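Local coordinates for protein plantazolicin methyltransferase BamL (Bacillus amyloliquefaciens subsp. plantarum, PDB 5DLY) that probably transfers methyl groups from S-adenosylmethionine to the N-terminal amine of plantazolicin precursors, as an N-methyltransferase of this antibiotic's biosynthesis, at residues 8-11 and 12-16; 113-116 and 117-120; 193-196 and 197-201. All blocks are in the same frame, centred on the assembly; numbering follows the deposited sequence.

The three contacts are local turns of one chain. Contact 1 (8-11 with 12-16) spans the junction of helices 2-8 and 10-21, and contact 3 (193-196 with 197-201) lies within helix 192-203; their centres are about 18 Å apart and nearest atoms about 6 Å. Contact 2 (113-116 with 117-120) is a 3-10 turn whose centre is about 22 Å from contact 1 and 23 Å from contact 3. It alone touches S-adenosyl-L-homocysteine, through A113. The side chain of R13 in contact 1 stands about 7 Å from the bound thiazole substrate analogue and 9 Å from S-adenosyl-L-homocysteine. The side chain of F195 in contact 3 is about 10 and 14 Å from the same two ligands.

Contact 1: 8-11 and 12-16; sequences ESEA and NRIQA
One face of the R13 guanidinium lies over E10 CA and the carbonyl oxygen S9 O, while S9 OG is in the plane at the edge. E10 CA sits 3.4 Å from the plane, displaced toward the rim. At the edge R13 NH1 reaches S9 OG at 2.9 Å, but the N-H...O angle of 116° makes this a weak bond. The group arrives by a fold in its own chain: CG is anti to the carbonyl carbon, and a bend at chi3 (-60°) turns the head back over the preceding turn.

S9 OG and R13 also bond to carbonyls beyond these residues, S9 OG to I5 and V6, R13 to F136 through NE and to K137 and V6 through NH2. Several carbonyls thus fix the rotation of the guanidinium. The E10 carboxylate, turned 70° from it, does not close a salt bridge, since E10 OE1 and R13 NH2 are 4.6 Å apart; R7 is its ionic partner.

Backbone bonds carry the turn itself, R13 N to S9 O at 3.2 Å and I14 N to E10 O at 2.9 Å, with Q15 N to A11 O following. A water accepts from N12 N and donates to E8 O, joining the two sides of the junction.

S9 is the break between helix 2-8 and helix 10-21, occupying the N-cap position without a side-chain capping bond. Farther along, N12 and A16 pack on helix 176-187, and E10 and I14 rest on K137 in a loop after strand 124-130.

Contact 2: 113-116 and 117-120; sequences AENI and MQYV. With SAH (S-adenosyl-L-homocysteine), chain C.
Backbone hydrogen bonds define the turn between N115-I116 and Q118-V120. Q118 N donates to N115 O at 3.1 Å, the donor standing above the carbonyl plane. I116 O receives two: Y119 N at 2.9 Å, again well above the plane, and V120 N at 3.1 Å, a weak bond with an N-H...O angle of 134°. The i to i+3 spacing of the first two matches the 3-10 character of 113-118. A water adds a further link, donating to E114 O and accepting from M117 N.

Among polar side chains, N115 and Q118 run alongside each other in the same direction, their amide planes 26° apart. N115 OD1 and Q118 NE2 are 3.7 Å apart, so this is proximity without a bond; the ND2 of N115 is instead held by S111 OG. The ring of Y119 has Q118 CB over one face, and its CD2 comes to 3.5 Å from N115 O at an oblique approach.

Apolar contact is narrow. I116 CD1 meets V120 CG2 at 3.8 Å, the two branched chains crossing obliquely. In I116, CG1 anti to the backbone N (chi1 -169°), together with a bend at chi2, brings CD1 to V120, and the side chain also packs on T145 and L146 of helix 139-148 and on L64 and I89 of the sheet.

The ligand bond opens the segment: A113 N donates to N1 of S-adenosyl-L-homocysteine at 2.9 Å. A main-chain N-H pointing at N1 reads the adenine edge through its acceptor, which is consistent with recognition of an unprotonated N1; the turn that follows is held chiefly by main-chain bonds.

Contact 3: 193-196 and 197-201; sequences EEFK and QLLHV
The inward side of this helix turn is built by F195 and L199, one turn apart. L199 CD1 lies over one face of the F195 ring, 4.2 Å from F195 CZ, and L199 CG is also above that face, offset toward the rim. The spacing is that of ordinary van der Waals packing along one helical ridge. F195 CG is anti to its backbone N (chi1 -169°), while L199 CG is anti to its carbonyl carbon; these different first torsions are consistent with the ring and the L199 branch meeting. Both side chains continue onto V213 of strand 209-214 and onto strand 258-265, where F195 meets L258 and L199 meets I262. L198, buried too, faces helix 2-8 at I2 and the loop residues L190 and F133. Beside it E194 touches I5 of the same helix and is tied through OE1 to R163 in a salt bridge and to T191 N.

Regular i to i+4 backbone bonds run through both sides of the turn. L199 N donates to F195 O at 3.0 Å, and Q197 N, L198 N and H200 N bond in the same way to E193 O, E194 O and K196 O. The N-H...O angles remain between 155° and 163°.

The other side is looser. E193 and K196 are exposed, and there the two segments meet chiefly through the main chain. Q197 CB touches E194 O at 3.6 Å, yet its chain leads away, bringing Q197 NE2 to the edge of the H200 ring, in its plane.

An amphipathic alpha-helix results, its apolar face laid on the antiparallel end of the seven-stranded sheet, as in Rossmann-like class I methyltransferases.

Contact 1: 8-11 and 12-16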
ATOM      1  N   GLU A   8     -13.581  13.028  11.166  1.00 18.76           N
ATOM      2  CA  GLU A   8     -13.447  14.463  10.923  1.00 19.45           C
ATOM      3  C   GLU A   8     -12.592  14.794   9.709  1.00 19.05           C
ATOM      4  O   GLU A   8     -12.679  15.900   9.171  1.00 19.35           O
ATOM      5  CB  GLU A   8     -12.929  15.186  12.169  1.00 20.46           C
ATOM      6  CG  GLU A   8     -14.000  15.389  13.233  1.00 20.83           C
ATOM      7  CD  GLU A   8     -15.213  16.152  12.719  1.00 21.44           C
ATOM      8  OE1 GLU A   8     -16.268  15.524  12.502  1.00 22.46           O
ATOM      9  OE2 GLU A   8     -15.115  17.376  12.515  1.00 22.16           O
ATOM     10  N   SER A   9     -11.783  13.826   9.279  1.00 18.16           N
ATOM     11  CA  SER A   9     -10.982  13.950   8.058  1.00 17.80           C
ATOM     12  C   SER A   9     -11.633  13.261   6.852  1.00 17.08           C
ATOM     13  O   SER A   9     -11.044  13.207   5.765  1.00 16.08           O
ATOM     14  CB  SER A   9      -9.561  13.419   8.284  1.00 17.60           C
ATOM     15  OG  SER A   9      -9.559  12.137   8.890  1.00 18.19           O
ATOM     16  N   GLU A  10     -12.851  12.759   7.030  1.00 16.91           N
ATOM     17  CA  GLU A  10     -13.560  12.057   5.958  1.00 18.00           C
ATOM     18  C   GLU A  10     -13.749  12.902   4.693  1.00 17.77           C
ATOM     19  O   GLU A  10     -13.530  12.415   3.584  1.00 17.33           O
ATOM     20  CB  GLU A  10     -14.900  11.514   6.466  1.00 19.32           C
ATOM     21  CG  GLU A  10     -15.661  10.667   5.465  1.00 21.02           C
ATOM     22  CD  GLU A  10     -16.973  10.158   6.027  1.00 21.78           C
ATOM     23  OE1 GLU A  10     -16.943   9.347   6.978  1.00 22.31           O
ATOM     24  OE2 GLU A  10     -18.027  10.572   5.511  1.00 23.18           O
ATOM     25  N   ALA A  11     -14.140  14.164   4.856  1.00 18.03           N
ATOM     26  CA  ALA A  11     -14.340  15.054   3.715  1.00 18.12           C
ATOM     27  C   ALA A  11     -13.062  15.233   2.901  1.00 17.75           C
ATOM     28  O   ALA A  11     -13.111  15.299   1.677  1.00 18.22           O
ATOM     29  CB  ALA A  11     -14.877  16.404   4.171  1.00 18.34           C
ATOM     30  N   ASN A  12     -11.921  15.298   3.584  1.00 17.32           N
ATOM     31  CA  ASN A  12     -10.635  15.385   2.897  1.00 16.96           C
ATOM     32  C   ASN A  12     -10.376  14.151   2.041  1.00 16.14           C
ATOM     33  O   ASN A  12      -9.909  14.262   0.910  1.00 15.26           O
ATOM     34  CB  ASN A  12      -9.493  15.591   3.892  1.00 17.65           C
ATOM     35  CG  ASN A  12      -9.568  16.932   4.601  1.00 19.10           C
ATOM     36  OD1 ASN A  12     -10.075  17.916   4.054  1.00 19.65           O
ATOM     37  ND2 ASN A  12      -9.057  16.975   5.823  1.00 20.34           N
ATOM     38  N   ARG A  13     -10.708  12.983   2.582  1.00 15.94           N
ATOM     39  CA  ARG A  13     -10.489  11.721   1.886  1.00 15.41           C
ATOM     40  C   ARG A  13     -11.415  11.593   0.680  1.00 15.44           C
ATOM     41  O   ARG A  13     -10.994  11.113  -0.376  1.00 15.07           O
ATOM     42  CB  ARG A  13     -10.647  10.533   2.843  1.00 14.96           C
ATOM     43  CG  ARG A  13      -9.585  10.481   3.928  1.00 14.55           C
ATOM     44  CD  ARG A  13      -9.528   9.118   4.601  1.00 14.49           C
ATOM     45  NE  ARG A  13     -10.810   8.793   5.222  1.00 14.26           N
ATOM     46  CZ  ARG A  13     -11.203   9.244   6.409  1.00 13.88           C
ATOM     47  NH1 ARG A  13     -10.408  10.030   7.134  1.00 13.89           N
ATOM     48  NH2 ARG A  13     -12.392   8.901   6.874  1.00 13.25           N
ATOM     49  N   ILE A  14     -12.662  12.056   0.825  1.00 16.12           N
ATOM     50  CA  ILE A  14     -13.597  12.092  -0.307  1.00 17.05           C
ATOM     51  C   ILE A  14     -13.039  12.957  -1.440  1.00 16.20           C
ATOM     52  O   ILE A  14     -13.086  12.561  -2.602  1.00 16.66           O
ATOM     53  CB  ILE A  14     -15.011  12.595   0.089  1.00 17.90           C
ATOM     54  CG1 ILE A  14     -15.605  11.765   1.238  1.00 19.21           C
ATOM     55  CG2 ILE A  14     -15.927  12.643  -1.136  1.00 18.54           C
ATOM     56  CD1 ILE A  14     -15.772  10.287   0.961  1.00 20.18           C
ATOM     57  N   GLN A  15     -12.498  14.122  -1.082  1.00 15.97           N
ATOM     58  CA  GLN A  15     -11.887  15.038  -2.044  1.00 15.96           C
ATOM     59  C   GLN A  15     -10.669  14.428  -2.737  1.00 15.16           C
ATOM     60  O   GLN A  15     -10.521  14.557  -3.951  1.00 15.40           O
ATOM     61  CB  GLN A  15     -11.528  16.372  -1.371  1.00 16.79           C
ATOM     62  CG  GLN A  15     -10.798  17.374  -2.263  1.00 17.88           C
ATOM     63  CD  GLN A  15     -11.590  17.781  -3.499  1.00 18.44           C
ATOM     64  OE1 GLN A  15     -12.822  17.717  -3.517  1.00 19.09           O
ATOM     65  NE2 GLN A  15     -10.882  18.201  -4.544  1.00 19.02           N
ATOM     66  N   ALA A  16      -9.815  13.742  -1.976  1.00 14.22           N
ATOM     67  CA  ALA A  16      -8.631  13.085  -2.549  1.00 14.02           C
ATOM     68  C   ALA A  16      -9.046  12.037  -3.585  1.00 13.78           C
ATOM     69  O   ALA A  16      -8.405  11.880  -4.628  1.00 13.53           O
ATOM     70  CB  ALA A  16      -7.790  12.445  -1.455  1.00 13.97           C
TER
HETATM   71  O   HOH W   1     -12.308  16.480   6.307  1.00 23.27           O

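Contact 2: 113-116 and 117-120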
ATOM      1  N   ALA A 113     -13.334  -1.725  -1.484  1.00  9.97           N
ATOM      2  CA  ALA A 113     -12.590  -2.716  -0.698  1.00 10.19           C
ATOM      3  C   ALA A 113     -13.337  -3.136   0.564  1.00 10.34           C
ATOM      4  O   ALA A 113     -13.105  -4.228   1.073  1.00 10.25           O
ATOM      5  CB  ALA A 113     -11.203  -2.201  -0.343  1.00 10.30           C
ATOM      6  N   GLU A 114     -14.238  -2.276   1.041  1.00 10.98           N
ATOM      7  CA  GLU A 114     -15.119  -2.629   2.165  1.00 11.69           C
ATOM      8  C   GLU A 114     -15.853  -3.946   1.938  1.00 11.28           C
ATOM      9  O   GLU A 114     -16.209  -4.633   2.892  1.00 11.28           O
ATOM     10  CB  GLU A 114     -16.145  -1.528   2.436  1.00 12.88           C
ATOM     11  CG  GLU A 114     -15.571  -0.265   3.059  1.00 14.47           C
ATOM     12  CD  GLU A 114     -16.639   0.735   3.477  1.00 15.73           C
ATOM     13  OE1 GLU A 114     -17.487   0.400   4.340  1.00 18.42           O
ATOM     14  OE2 GLU A 114     -16.618   1.864   2.965  1.00 15.93           O
ATOM     15  N   ASN A 115     -16.097  -4.272   0.671  1.00 10.89           N
ATOM     16  CA  ASN A 115     -16.897  -5.438   0.302  1.00 10.94           C
ATOM     17  C   ASN A 115     -16.088  -6.703   0.026  1.00 10.94           C
ATOM     18  O   ASN A 115     -16.628  -7.687  -0.475  1.00 10.68           O
ATOM     19  CB  ASN A 115     -17.757  -5.091  -0.913  1.00 10.90           C
ATOM     20  CG  ASN A 115     -18.648  -3.895  -0.663  1.00 10.87           C
ATOM     21  OD1 ASN A 115     -19.281  -3.802   0.394  1.00 11.43           O
ATOM     22  ND2 ASN A 115     -18.693  -2.964  -1.615  1.00 10.68           N
ATOM     23  N   ILE A 116     -14.803  -6.683   0.374  1.00 11.22           N
ATOM     24  CA  ILE A 116     -13.882  -7.761  -0.001  1.00 11.38           C
ATOM     25  C   ILE A 116     -14.307  -9.191   0.386  1.00 12.21           C
ATOM     26  O   ILE A 116     -14.056 -10.134  -0.364  1.00 11.68           O
ATOM     27  CB  ILE A 116     -12.420  -7.442   0.431  1.00 11.28           C
ATOM     28  CG1 ILE A 116     -11.412  -8.420  -0.200  1.00 11.35           C
ATOM     29  CG2 ILE A 116     -12.278  -7.405   1.946  1.00 11.32           C
ATOM     30  CD1 ILE A 116     -11.429  -8.455  -1.720  1.00 11.74           C
ATOM     31  N   MET A 117     -14.959  -9.353   1.535  1.00 13.05           N
ATOM     32  CA  MET A 117     -15.304 -10.700   2.017  1.00 14.65           C
ATOM     33  C   MET A 117     -16.417 -11.372   1.204  1.00 15.13           C
ATOM     34  O   MET A 117     -16.671 -12.565   1.370  1.00 16.61           O
ATOM     35  CB  MET A 117     -15.595 -10.706   3.522  1.00 15.41           C
ATOM     36  CG  MET A 117     -14.322 -10.573   4.364  1.00 16.49           C
ATOM     37  SD  MET A 117     -14.549 -10.727   6.150  1.00 18.63           S
ATOM     38  CE  MET A 117     -14.571 -12.503   6.372  1.00 18.77           C
ATOM     39  N   GLN A 118     -17.057 -10.611   0.316  1.00 15.58           N
ATOM     40  CA  GLN A 118     -17.976 -11.179  -0.688  1.00 15.65           C
ATOM     41  C   GLN A 118     -17.245 -11.870  -1.840  1.00 15.38           C
ATOM     42  O   GLN A 118     -17.870 -12.587  -2.636  1.00 16.15           O
ATOM     43  CB  GLN A 118     -18.854 -10.084  -1.314  1.00 16.02           C
ATOM     44  CG  GLN A 118     -19.903  -9.473  -0.410  1.00 17.25           C
ATOM     45  CD  GLN A 118     -20.305  -8.088  -0.864  1.00 17.01           C
ATOM     46  OE1 GLN A 118     -20.341  -7.778  -2.075  1.00 17.37           O
ATOM     47  NE2 GLN A 118     -20.617  -7.241   0.095  1.00 17.72           N
ATOM     48  N   TYR A 119     -15.936 -11.638  -1.948  1.00 14.26           N
ATOM     49  CA  TYR A 119     -15.170 -12.039  -3.135  1.00 14.47           C
ATOM     50  C   TYR A 119     -13.993 -12.945  -2.805  1.00 14.85           C
ATOM     51  O   TYR A 119     -13.475 -13.625  -3.685  1.00 15.95           O
ATOM     52  CB  TYR A 119     -14.703 -10.804  -3.921  1.00 13.65           C
ATOM     53  CG  TYR A 119     -15.871  -9.982  -4.366  1.00 13.58           C
ATOM     54  CD1 TYR A 119     -16.695 -10.428  -5.399  1.00 13.19           C
ATOM     55  CD2 TYR A 119     -16.192  -8.784  -3.723  1.00 13.12           C
ATOM     56  CE1 TYR A 119     -17.798  -9.700  -5.792  1.00 13.24           C
ATOM     57  CE2 TYR A 119     -17.295  -8.045  -4.108  1.00 13.14           C
ATOM     58  CZ  TYR A 119     -18.094  -8.510  -5.141  1.00 13.37           C
ATOM     59  OH  TYR A 119     -19.201  -7.800  -5.528  1.00 14.06           O
ATOM     60  N   VAL A 120     -13.589 -12.941  -1.541  1.00 15.11           N
ATOM     61  CA  VAL A 120     -12.451 -13.720  -1.061  1.00 15.67           C
ATOM     62  C   VAL A 120     -12.849 -14.395   0.245  1.00 16.50           C
ATOM     63  O   VAL A 120     -13.248 -13.731   1.210  1.00 17.22           O
ATOM     64  CB  VAL A 120     -11.201 -12.834  -0.841  1.00 15.36           C
ATOM     65  CG1 VAL A 120     -10.043 -13.654  -0.271  1.00 15.46           C
ATOM     66  CG2 VAL A 120     -10.783 -12.164  -2.143  1.00 15.59           C
TER
HETATM   67  N   SAH C 301      -2.082   0.414  -5.158  1.00 14.97           N
HETATM   68  CA  SAH C 301      -1.873   1.368  -6.295  1.00 16.10           C
HETATM   69  CB  SAH C 301      -2.598   2.679  -6.008  1.00 16.09           C
HETATM   70  CG  SAH C 301      -3.278   3.208  -7.273  1.00 15.90           C
HETATM   71  SD  SAH C 301      -3.917   4.848  -7.057  1.00 15.71           S
HETATM   72  C   SAH C 301      -0.405   1.639  -6.474  1.00 17.07           C
HETATM   73  O   SAH C 301       0.439   0.982  -5.877  1.00 17.49           O
HETATM   74  OXT SAH C 301      -0.004   2.535  -7.216  1.00 19.18           O
HETATM   75  C5' SAH C 301      -5.198   4.614  -5.858  1.00 13.98           C
HETATM   76  C4' SAH C 301      -6.205   3.542  -6.252  1.00 13.56           C
HETATM   77  O4' SAH C 301      -7.068   3.270  -5.137  1.00 12.31           O
HETATM   78  C3' SAH C 301      -7.123   3.984  -7.392  1.00 13.34           C
HETATM   79  O3' SAH C 301      -7.037   3.050  -8.486  1.00 14.36           O
HETATM   80  C2' SAH C 301      -8.512   4.035  -6.768  1.00 13.09           C
HETATM   81  O2' SAH C 301      -9.587   3.690  -7.648  1.00 13.29           O
HETATM   82  C1' SAH C 301      -8.369   3.018  -5.648  1.00 12.38           C
HETATM   83  N9  SAH C 301      -9.366   3.132  -4.559  1.00 11.63           N
HETATM   84  C8  SAH C 301      -9.728   4.256  -3.904  1.00 11.59           C
HETATM   85  N7  SAH C 301     -10.665   3.985  -2.969  1.00 11.43           N
HETATM   86  C5  SAH C 301     -10.900   2.663  -3.014  1.00 11.43           C
HETATM   87  C6  SAH C 301     -11.782   1.738  -2.290  1.00 11.48           C
HETATM   88  N6  SAH C 301     -12.576   2.215  -1.313  1.00 11.48           N
HETATM   89  N1  SAH C 301     -11.737   0.423  -2.630  1.00 10.87           N
HETATM   90  C2  SAH C 301     -10.929  -0.024  -3.614  1.00 10.95           C
HETATM   91  N3  SAH C 301     -10.086   0.771  -4.324  1.00 10.87           N
HETATM   92  C4  SAH C 301     -10.049   2.105  -4.068  1.00 11.28           C
HETATM   93  O   HOH W   2     -16.390  -7.363   3.232  1.00 11.43           O

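Contact 3: 193-196 and 197-201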
ATOM      1  N   GLU A 193       1.797   9.778  13.917  1.00 17.73           N
ATOM      2  CA  GLU A 193       1.105   9.663  15.196  1.00 18.16           C
ATOM      3  C   GLU A 193      -0.292   9.043  15.045  1.00 16.69           C
ATOM      4  O   GLU A 193      -0.647   8.111  15.777  1.00 16.58           O
ATOM      5  CB  GLU A 193       1.015  11.053  15.837  1.00 19.81           C
ATOM      6  CG  GLU A 193       0.242  11.118  17.138  1.00 22.44           C
ATOM      7  CD  GLU A 193       0.085  12.544  17.628  1.00 23.59           C
ATOM      8  OE1 GLU A 193      -0.829  13.252  17.149  1.00 24.44           O
ATOM      9  OE2 GLU A 193       0.883  12.949  18.494  1.00 25.85           O
ATOM     10  N   GLU A 194      -1.073   9.551  14.094  1.00 15.66           N
ATOM     11  CA  GLU A 194      -2.437   9.063  13.868  1.00 15.01           C
ATOM     12  C   GLU A 194      -2.451   7.629  13.363  1.00 14.35           C
ATOM     13  O   GLU A 194      -3.306   6.840  13.756  1.00 14.33           O
ATOM     14  CB  GLU A 194      -3.184   9.957  12.879  1.00 15.88           C
ATOM     15  CG  GLU A 194      -3.513  11.340  13.418  1.00 16.46           C
ATOM     16  CD  GLU A 194      -3.900  12.314  12.327  1.00 17.15           C
ATOM     17  OE1 GLU A 194      -3.686  12.010  11.129  1.00 17.20           O
ATOM     18  OE2 GLU A 194      -4.428  13.398  12.663  1.00 17.93           O
ATOM     19  N   PHE A 195      -1.511   7.317  12.474  1.00 14.01           N
ATOM     20  CA  PHE A 195      -1.387   5.986  11.893  1.00 13.92           C
ATOM     21  C   PHE A 195      -1.033   4.958  12.965  1.00 14.34           C
ATOM     22  O   PHE A 195      -1.611   3.861  12.997  1.00 13.91           O
ATOM     23  CB  PHE A 195      -0.326   6.043  10.785  1.00 13.24           C
ATOM     24  CG  PHE A 195      -0.247   4.812   9.911  1.00 12.83           C
ATOM     25  CD1 PHE A 195      -1.390   4.190   9.421  1.00 13.07           C
ATOM     26  CD2 PHE A 195       0.994   4.318   9.535  1.00 13.11           C
ATOM     27  CE1 PHE A 195      -1.292   3.070   8.594  1.00 13.37           C
ATOM     28  CE2 PHE A 195       1.100   3.205   8.705  1.00 12.98           C
ATOM     29  CZ  PHE A 195      -0.049   2.581   8.239  1.00 13.30           C
ATOM     30  N   LYS A 196      -0.102   5.322  13.850  1.00 15.12           N
ATOM     31  CA  LYS A 196       0.289   4.463  14.980  1.00 16.73           C
ATOM     32  C   LYS A 196      -0.901   4.152  15.882  1.00 17.14           C
ATOM     33  O   LYS A 196      -1.106   2.995  16.275  1.00 17.16           O
ATOM     34  CB  LYS A 196       1.403   5.117  15.806  1.00 17.89           C
ATOM     35  CG  LYS A 196       2.814   4.905  15.278  1.00 20.08           C
ATOM     36  CD  LYS A 196       3.832   5.271  16.354  1.00 21.39           C
ATOM     37  CE  LYS A 196       5.241   4.811  16.001  1.00 22.54           C
ATOM     38  NZ  LYS A 196       6.189   5.935  15.748  1.00 23.32           N
ATOM     39  N   GLN A 197      -1.688   5.185  16.188  1.00 17.35           N
ATOM     40  CA  GLN A 197      -2.887   5.022  17.006  1.00 18.54           C
ATOM     41  C   GLN A 197      -3.894   4.088  16.339  1.00 17.19           C
ATOM     42  O   GLN A 197      -4.472   3.212  16.992  1.00 17.45           O
ATOM     43  CB  GLN A 197      -3.531   6.377  17.316  1.00 20.53           C
ATOM     44  CG  GLN A 197      -4.590   6.324  18.416  1.00 23.80           C
ATOM     45  CD  GLN A 197      -4.111   5.638  19.688  1.00 25.54           C
ATOM     46  OE1 GLN A 197      -3.048   5.958  20.231  1.00 28.22           O
ATOM     47  NE2 GLN A 197      -4.900   4.689  20.173  1.00 26.57           N
ATOM     48  N   LEU A 198      -4.092   4.266  15.033  1.00 15.91           N
ATOM     49  CA  LEU A 198      -5.011   3.417  14.280  1.00 15.20           C
ATOM     50  C   LEU A 198      -4.593   1.936  14.322  1.00 15.16           C
ATOM     51  O   LEU A 198      -5.428   1.066  14.581  1.00 14.62           O
ATOM     52  CB  LEU A 198      -5.142   3.903  12.822  1.00 15.14           C
ATOM     53  CG  LEU A 198      -6.303   3.359  11.972  1.00 15.28           C
ATOM     54  CD1 LEU A 198      -6.683   4.369  10.895  1.00 15.28           C
ATOM     55  CD2 LEU A 198      -5.989   2.004  11.351  1.00 15.39           C
ATOM     56  N   LEU A 199      -3.312   1.654  14.071  1.00 15.08           N
ATOM     57  CA  LEU A 199      -2.822   0.268  14.048  1.00 15.42           C
ATOM     58  C   LEU A 199      -2.811  -0.366  15.438  1.00 15.50           C
ATOM     59  O   LEU A 199      -3.008  -1.568  15.574  1.00 15.25           O
ATOM     60  CB  LEU A 199      -1.450   0.154  13.367  1.00 16.16           C
ATOM     61  CG  LEU A 199      -1.385   0.373  11.842  1.00 16.76           C
ATOM     62  CD1 LEU A 199      -0.191  -0.354  11.244  1.00 17.55           C
ATOM     63  CD2 LEU A 199      -2.649  -0.032  11.095  1.00 17.96           C
ATOM     64  N   HIS A 200      -2.609   0.457  16.464  1.00 16.04           N
ATOM     65  CA  HIS A 200      -2.761   0.002  17.840  1.00 16.84           C
ATOM     66  C   HIS A 200      -4.193  -0.441  18.124  1.00 16.59           C
ATOM     67  O   HIS A 200      -4.425  -1.539  18.632  1.00 16.95           O
ATOM     68  CB  HIS A 200      -2.349   1.107  18.810  1.00 17.81           C
ATOM     69  CG  HIS A 200      -2.691   0.811  20.235  1.00 18.85           C
ATOM     70  ND1 HIS A 200      -2.198  -0.291  20.904  1.00 20.00           N
ATOM     71  CD2 HIS A 200      -3.480   1.467  21.117  1.00 19.86           C
ATOM     72  CE1 HIS A 200      -2.668  -0.297  22.140  1.00 20.36           C
ATOM     73  NE2 HIS A 200      -3.446   0.758  22.295  1.00 20.35           N
ATOM     74  N   VAL A 201      -5.144   0.411  17.769  1.00 15.64           N
ATOM     75  CA  VAL A 201      -6.557   0.180  18.055  1.00 15.35           C
ATOM     76  C   VAL A 201      -7.110  -1.068  17.358  1.00 15.21           C
ATOM     77  O   VAL A 201      -7.848  -1.848  17.965  1.00 15.10           O
ATOM     78  CB  VAL A 201      -7.384   1.455  17.777  1.00 16.42           C
ATOM     79  CG1 VAL A 201      -8.874   1.167  17.741  1.00 17.22           C
ATOM     80  CG2 VAL A 201      -7.068   2.496  18.841  1.00 17.22           C
TER